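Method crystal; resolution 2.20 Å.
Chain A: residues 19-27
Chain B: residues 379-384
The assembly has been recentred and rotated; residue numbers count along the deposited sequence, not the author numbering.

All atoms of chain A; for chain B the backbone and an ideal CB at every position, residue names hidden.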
# COMPACT_ATOMS: atom_id res chain seq x y z
N ASP A 19 3.40 20.16 30.06
CA ASP A 19 2.97 18.80 30.33
C ASP A 19 2.83 18.05 29.00
O ASP A 19 1.97 18.37 28.19
CB ASP A 19 1.63 18.81 31.09
CG ASP A 19 1.19 17.42 31.56
OD1 ASP A 19 1.97 16.45 31.44
OD2 ASP A 19 0.06 17.30 32.07
N PRO A 20 3.69 17.04 28.77
CA PRO A 20 3.69 16.24 27.54
C PRO A 20 2.40 15.49 27.24
O PRO A 20 2.15 15.09 26.10
CB PRO A 20 4.87 15.30 27.74
CG PRO A 20 5.82 15.91 28.72
CD PRO A 20 4.88 16.73 29.58
N LYS A 21 1.57 15.30 28.26
CA LYS A 21 0.30 14.59 28.11
C LYS A 21 -0.82 15.45 27.54
O LYS A 21 -1.89 14.93 27.19
CB LYS A 21 -0.15 13.99 29.45
CG LYS A 21 0.60 12.73 29.88
CD LYS A 21 0.02 12.18 31.19
CE LYS A 21 0.52 10.78 31.51
NZ LYS A 21 1.99 10.68 31.71
N LYS A 22 -0.60 16.76 27.46
CA LYS A 22 -1.60 17.69 26.95
C LYS A 22 -1.37 18.10 25.50
O LYS A 22 -0.22 18.29 25.07
CB LYS A 22 -1.69 18.93 27.85
CG LYS A 22 -2.51 18.66 29.09
CD LYS A 22 -2.70 19.87 29.97
CE LYS A 22 -3.68 19.54 31.10
NZ LYS A 22 -3.65 20.54 32.21
N LEU A 23 -2.46 18.24 24.76
CA LEU A 23 -2.40 18.60 23.35
C LEU A 23 -1.68 19.93 23.13
O LEU A 23 -0.94 20.10 22.15
CB LEU A 23 -3.81 18.65 22.76
CG LEU A 23 -4.66 17.38 22.87
CD1 LEU A 23 -6.04 17.61 22.26
CD2 LEU A 23 -3.97 16.25 22.17
N GLY A 24 -1.89 20.87 24.05
CA GLY A 24 -1.24 22.17 23.94
C GLY A 24 0.28 22.06 23.93
O GLY A 24 0.97 22.91 23.38
N TYR A 25 0.79 20.99 24.53
CA TYR A 25 2.23 20.75 24.59
C TYR A 25 2.77 20.43 23.19
O TYR A 25 3.77 21.00 22.76
CB TYR A 25 2.52 19.57 25.54
CG TYR A 25 3.94 19.05 25.48
CD1 TYR A 25 4.94 19.60 26.29
CD2 TYR A 25 4.30 18.05 24.58
CE1 TYR A 25 6.26 19.17 26.19
CE2 TYR A 25 5.60 17.61 24.47
CZ TYR A 25 6.58 18.17 25.27
OH TYR A 25 7.89 17.74 25.13
N GLU A 26 2.09 19.53 22.48
CA GLU A 26 2.50 19.14 21.14
C GLU A 26 2.37 20.27 20.12
O GLU A 26 3.16 20.38 19.19
CB GLU A 26 1.66 17.95 20.65
CG GLU A 26 1.82 16.65 21.42
CD GLU A 26 3.25 16.13 21.44
OE1 GLU A 26 3.97 16.30 20.43
OE2 GLU A 26 3.63 15.52 22.46
N VAL A 27 1.34 21.09 20.29
CA VAL A 27 1.13 22.18 19.36
C VAL A 27 2.28 23.19 19.45
O VAL A 27 2.83 23.61 18.42
CB VAL A 27 -0.21 22.90 19.64
CG1 VAL A 27 -0.34 24.11 18.76
CG2 VAL A 27 -1.38 21.95 19.44
N UNK B 379 -2.01 6.59 18.47
CA UNK B 379 -1.87 7.93 19.01
C UNK B 379 -0.43 8.18 19.47
O UNK B 379 0.30 7.27 19.84
CB UNK B 379 -2.85 8.14 20.17
N UNK B 380 -0.03 9.46 19.40
CA UNK B 380 1.29 9.83 19.89
C UNK B 380 1.21 10.99 20.88
O UNK B 380 1.96 11.96 20.79
CB UNK B 380 2.20 10.20 18.72
N UNK B 381 0.21 10.89 21.74
CA UNK B 381 -0.09 11.95 22.68
C UNK B 381 -0.76 11.38 23.92
O UNK B 381 -1.19 10.23 23.93
CB UNK B 381 -0.98 13.01 22.03
N UNK B 382 -0.84 12.20 24.96
CA UNK B 382 -1.47 11.80 26.21
C UNK B 382 -0.76 10.67 26.96
O UNK B 382 -1.39 9.98 27.77
CB UNK B 382 -2.91 11.38 25.92
N UNK B 383 0.53 10.48 26.68
CA UNK B 383 1.29 9.43 27.37
C UNK B 383 1.13 7.99 26.88
O UNK B 383 1.79 7.08 27.40
CB UNK B 383 0.91 9.46 28.85
N UNK B 384 0.26 7.77 25.90
CA UNK B 384 0.05 6.43 25.37
C UNK B 384 1.27 5.95 24.56
O UNK B 384 1.92 6.74 23.89
CB UNK B 384 -1.21 6.40 24.50

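Two turns meet here. In chain A, a type I turn runs from Asp A19 to Lys A22, closed by Lys A22 N to Asp A19 O at 3.1 Å, and a helical segment follows it. Chain B approaches with a short irregular stretch, and no hydrogen bond joins the two.

Position 379 has its ideal CB far from every atom of the chain A stretch. Phi is -78° and psi 151°, an extended conformation open to most residues, proline included. Chain A sets no preference. The deposited residue is Pro B379, with a C-gamma endo pucker, and it makes no contact.

At position 380 CA-to-CB points sideways, and nothing of chain A lies within 5.5 Å of the ideal CB. Small, polar or longer side chains could all be accommodated as far as chain A is concerned. The nearest feature is the carboxylate of Glu A26, which approaches the backbone: Glu A26 OE2 lies 4.3 Å from the carbonyl O of 380. Both are acceptors, so this is proximity only. The residue is Thr B380, chi1 p. Thr B380 OG1 comes no nearer than 6.0 Å to Glu A26 OE1.

Position 381 faces more. CA-to-CB points sideways, but the ideal CB lies 4.4 Å from Leu A23 CD2 and 4.6 Å from Glu A26 CG. Chain A thus offers a methyl group and the aliphatic part of an acid. An apolar side chain would suit, aliphatic or aromatic; a long polar one is not excluded. The backbone is extended, phi -153° and psi 167°. The residue is Phe B381, chi1 p. In an apolar contact, Leu A23 CD2 comes to 4.3 Å from Phe B381 CG and meets the ring obliquely.

Position 382 lies closest to chain A by backbone, its CA 3.8 Å from the CA of Lys A21. Phi is 65° and psi 23°, in the left-handed region, where glycine, asparagine and aspartate are at ease and other residues are less common. CA-to-CB points away overall, yet the ideal CB is 3.9 Å from Lys A21 O. A small side chain fits simply; a longer one would have to lead away from that carbonyl. The residue is Ala B382. Its CA makes a CA-H...O contact with Lys A21 O at 3.3 Å, with an angle of 148° at the hydrogen.

Position 383 is the most restricted. Phi is 80° and psi -3°. An ideal CB would sit 3.0 Å from Lys A21 CE, a clash, and would also jam against the carbonyl O of 382. The backbone alone calls for glycine, and Gly B383 is found. The lysine chain can then pass close by, with Lys A21 CG 3.9 Å from Gly B383 N.

Position 384 closes a type I' turn begun at Phe B381, through a weak bond from its N to Phe B381 O at 3.5 Å. Its CB is out of reach of chain A, which leaves the choice open. The residue is Met B384, modelled as selenomethionine.

Chain B (379-384) PTFAGM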
# COMPACT_ATOMS: atom_id res chain seq x y z
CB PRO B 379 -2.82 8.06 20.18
CG PRO B 379 -3.25 6.66 20.62
CD PRO B 379 -2.64 5.73 19.46
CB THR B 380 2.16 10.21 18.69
OG1 THR B 380 1.60 11.36 18.06
CG2 THR B 380 2.21 9.06 17.69
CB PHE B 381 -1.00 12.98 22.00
CG PHE B 381 -2.20 12.39 21.31
CD1 PHE B 381 -3.30 11.95 22.04
CD2 PHE B 381 -2.23 12.27 19.92
CE1 PHE B 381 -4.42 11.41 21.40
CE2 PHE B 381 -3.34 11.73 19.27
CZ PHE B 381 -4.44 11.30 20.01
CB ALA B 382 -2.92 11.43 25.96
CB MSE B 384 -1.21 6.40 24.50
CG MSE B 384 -2.53 6.46 25.30
SE MSE B 384 -4.02 6.74 24.35
CE MSE B 384 -4.12 8.46 24.35
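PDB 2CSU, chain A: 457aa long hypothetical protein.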